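Thioredoxin domain-containing protein (Vibrio parahaemolyticus, PDB 2R5S) is of unknown function but carries this helical tetratricopeptide-repeat domain in a thioredoxin-domain protein that may act as a protein-disulfide reductase. Local coordinates at residues L51-Q60 with A80-A88. Residues are numbered along the deposited sequence; the frame is centred on the assembly and turned at random.
With EDO (1,2-ethanediol), chain E.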
# COMPACT_ATOMS: atom_id res chain seq x y z
N LEU A 51 5.38 4.52 3.78
CA LEU A 51 4.25 4.99 4.48
C LEU A 51 3.44 5.98 3.65
O LEU A 51 2.21 5.99 3.73
CB LEU A 51 4.75 5.67 5.74
CG LEU A 51 3.94 5.57 6.99
CD1 LEU A 51 4.51 4.39 7.71
CD2 LEU A 51 4.16 6.87 7.78
N GLU A 52 4.10 6.85 2.88
CA GLU A 52 3.37 7.83 2.09
C GLU A 52 2.68 7.12 0.93
O GLU A 52 1.76 7.66 0.30
CB GLU A 52 4.32 8.88 1.51
CG GLU A 52 4.97 9.78 2.52
CD GLU A 52 3.93 10.51 3.40
OE1 GLU A 52 3.72 10.12 4.59
OE2 GLU A 52 3.33 11.42 2.86
N THR A 53 3.15 5.90 0.62
CA THR A 53 2.57 5.13 -0.47
C THR A 53 1.66 4.01 0.05
O THR A 53 1.15 3.20 -0.73
CB THR A 53 3.62 4.55 -1.36
OG1 THR A 53 4.49 3.72 -0.55
CG2 THR A 53 4.38 5.70 -2.09
N LYS A 54 1.47 4.02 1.36
CA LYS A 54 0.43 3.26 2.03
C LYS A 54 0.77 1.79 2.11
O LYS A 54 -0.10 0.91 2.14
CB LYS A 54 -0.95 3.59 1.43
CG LYS A 54 -1.23 5.13 1.45
CD LYS A 54 -2.69 5.51 1.54
CE LYS A 54 -3.29 5.11 2.90
NZ LYS A 54 -4.78 4.82 2.83
N GLN A 55 2.07 1.53 2.16
CA GLN A 55 2.58 0.18 2.30
C GLN A 55 3.03 0.03 3.74
O GLN A 55 4.20 0.07 4.00
CB GLN A 55 3.77 0.01 1.38
CG GLN A 55 3.53 0.52 -0.05
CD GLN A 55 4.59 0.06 -1.02
OE1 GLN A 55 4.60 -1.10 -1.44
NE2 GLN A 55 5.48 0.97 -1.40
N PHE A 56 2.07 -0.08 4.68
CA PHE A 56 2.29 0.08 6.14
C PHE A 56 3.03 -1.10 6.75
O PHE A 56 3.84 -0.96 7.65
CB PHE A 56 0.95 0.25 6.86
CG PHE A 56 0.20 1.50 6.47
CD1 PHE A 56 0.84 2.70 6.33
CD2 PHE A 56 -1.17 1.47 6.29
CE1 PHE A 56 0.16 3.84 5.98
CE2 PHE A 56 -1.85 2.62 5.93
CZ PHE A 56 -1.18 3.78 5.78
N GLU A 57 2.78 -2.28 6.21
CA GLU A 57 3.48 -3.48 6.62
C GLU A 57 4.96 -3.51 6.26
O GLU A 57 5.80 -3.70 7.09
CB GLU A 57 2.78 -4.69 5.99
CG GLU A 57 3.34 -5.89 6.49
CD GLU A 57 2.43 -6.50 7.51
OE1 GLU A 57 2.09 -7.68 7.28
OE2 GLU A 57 2.04 -5.80 8.52
N LEU A 58 5.27 -3.35 4.99
CA LEU A 58 6.65 -3.02 4.62
C LEU A 58 7.22 -1.86 5.48
O LEU A 58 8.32 -1.99 5.97
CB LEU A 58 6.73 -2.71 3.12
CG LEU A 58 6.55 -3.86 2.12
CD1 LEU A 58 6.75 -3.31 0.72
CD2 LEU A 58 7.45 -5.12 2.33
N ALA A 59 6.50 -0.76 5.70
CA ALA A 59 7.06 0.35 6.54
C ALA A 59 7.41 -0.13 7.98
O ALA A 59 8.50 0.12 8.48
CB ALA A 59 6.12 1.59 6.59
N GLN A 60 6.54 -0.91 8.60
CA GLN A 60 6.73 -1.28 9.98
C GLN A 60 7.93 -2.24 10.13
O GLN A 60 8.67 -2.22 11.10
CB GLN A 60 5.48 -2.01 10.48
CG GLN A 60 5.68 -2.61 11.84
CD GLN A 60 4.98 -3.90 11.97
OE1 GLN A 60 5.58 -4.97 11.75
NE2 GLN A 60 3.71 -3.85 12.35
N ALA A 80 4.92 7.07 15.07
CA ALA A 80 3.69 7.54 15.63
C ALA A 80 2.72 7.51 14.51
O ALA A 80 1.56 7.24 14.73
CB ALA A 80 3.83 8.95 16.18
N LYS A 81 3.19 7.81 13.30
CA LYS A 81 2.32 7.76 12.11
C LYS A 81 1.83 6.36 11.83
O LYS A 81 0.65 6.18 11.55
CB LYS A 81 2.99 8.36 10.88
CG LYS A 81 2.92 9.98 10.90
CD LYS A 81 3.74 10.52 9.68
CE LYS A 81 3.36 11.91 9.43
NZ LYS A 81 3.88 12.23 8.04
N LEU A 82 2.73 5.37 11.94
CA LEU A 82 2.36 3.99 11.67
C LEU A 82 1.37 3.54 12.71
O LEU A 82 0.44 2.85 12.41
CB LEU A 82 3.62 3.10 11.67
CG LEU A 82 3.45 1.64 11.25
CD1 LEU A 82 2.97 1.66 9.75
CD2 LEU A 82 4.73 0.81 11.43
N GLU A 83 1.53 3.96 13.95
CA GLU A 83 0.61 3.55 15.01
C GLU A 83 -0.76 4.19 14.85
O GLU A 83 -1.76 3.52 14.96
CB GLU A 83 1.19 3.85 16.37
CG GLU A 83 0.16 3.54 17.49
CD GLU A 83 -0.19 2.00 17.62
OE1 GLU A 83 -1.35 1.66 17.99
OE2 GLU A 83 0.70 1.12 17.35
N LEU A 84 -0.85 5.49 14.56
CA LEU A 84 -2.14 6.05 14.19
C LEU A 84 -2.79 5.36 12.95
O LEU A 84 -3.96 5.07 12.97
CB LEU A 84 -1.95 7.53 13.97
CG LEU A 84 -1.55 8.34 15.17
CD1 LEU A 84 -1.29 9.75 14.67
CD2 LEU A 84 -2.69 8.32 16.21
N HIS A 85 -2.02 5.05 11.88
CA HIS A 85 -2.63 4.45 10.70
C HIS A 85 -3.22 3.09 11.05
O HIS A 85 -4.30 2.72 10.57
CB HIS A 85 -1.63 4.30 9.51
CG HIS A 85 -1.36 5.59 8.80
ND1 HIS A 85 -2.37 6.39 8.31
CD2 HIS A 85 -0.20 6.26 8.57
CE1 HIS A 85 -1.85 7.49 7.79
NE2 HIS A 85 -0.54 7.44 7.94
N GLN A 86 -2.50 2.36 11.89
CA GLN A 86 -2.90 0.98 12.12
C GLN A 86 -4.08 0.87 13.09
O GLN A 86 -4.84 -0.10 13.04
CB GLN A 86 -1.72 0.08 12.45
CG GLN A 86 -0.83 0.47 13.60
CD GLN A 86 0.61 -0.14 13.50
OE1 GLN A 86 0.96 -0.74 12.48
NE2 GLN A 86 1.43 0.03 14.57
N GLN A 87 -4.26 1.89 13.93
CA GLN A 87 -5.49 1.98 14.72
C GLN A 87 -6.67 2.31 13.80
O GLN A 87 -7.74 1.75 13.96
CB GLN A 87 -5.40 3.03 15.83
CG GLN A 87 -4.17 2.94 16.67
CD GLN A 87 -4.26 3.66 18.03
OE1 GLN A 87 -5.02 4.65 18.23
NE2 GLN A 87 -3.45 3.18 18.96
N ALA A 88 -6.45 3.19 12.83
CA ALA A 88 -7.53 3.61 11.93
C ALA A 88 -8.04 2.49 11.02
O ALA A 88 -9.14 2.59 10.47
CB ALA A 88 -7.10 4.83 11.11
C1 EDO E . -5.22 5.27 7.75
O1 EDO E . -5.31 3.87 8.12
C2 EDO E . -6.60 5.92 7.89
O2 EDO E . -6.87 6.88 6.87
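Helix 73-88 of this tetratricopeptide-repeat domain packs over the turn between helices 40-52 and 56-63, and the contact centres on Phe56, Leu51, Leu82 and His85. Phe56 and His85 form an offset stack. Their planes are 15° apart and their centroids 4.6 Å. Phe56 CZ lies over one face of the imidazole, 3.5 Å from His85 CG. His85 CB sits over the Phe56 face as a CH-pi contact, while Lys54 CA lies on the opposite face, so the ring is held between the turn and the neighbouring helix. Phe56 CG is anti to its carbonyl carbon (chi1 -63°), which directs the ring to His85.

Leu82 places its CD1 in the angle between helices 40-52 and 56-63, where Leu51 and Phe56 lie. With its CG anti to the backbone N, CD1 meets Leu51 CD1 at 3.7 Å and Phe56 CB at 3.8 Å. The other branch of Leu51 is used too: CD2 rests on Lys81 CB at 3.6 Å. Farther along the Lys81 chain, NZ is 4.0 Å from Glu52 OE1, too long for a salt bridge but probably mildly attractive.

No hydrogen bond crosses the contact. Helix 40-52 ends in a Schellman motif with Lys54 as its C-prime residue, and Gln55 NE2 donates to Thr53 OG1 at 3.0 Å. C1 of an ethanediol, probably from the crystallisation liquor, lies at the His85 ring edge, and the molecule is hydrogen-bonded to Val121 O.

The axes of segments 56-60 and 80-88 run at 145°, roughly antiparallel. Such side-chain packing between successive, roughly antiparallel helices is characteristic of the tetratricopeptide-repeat fold.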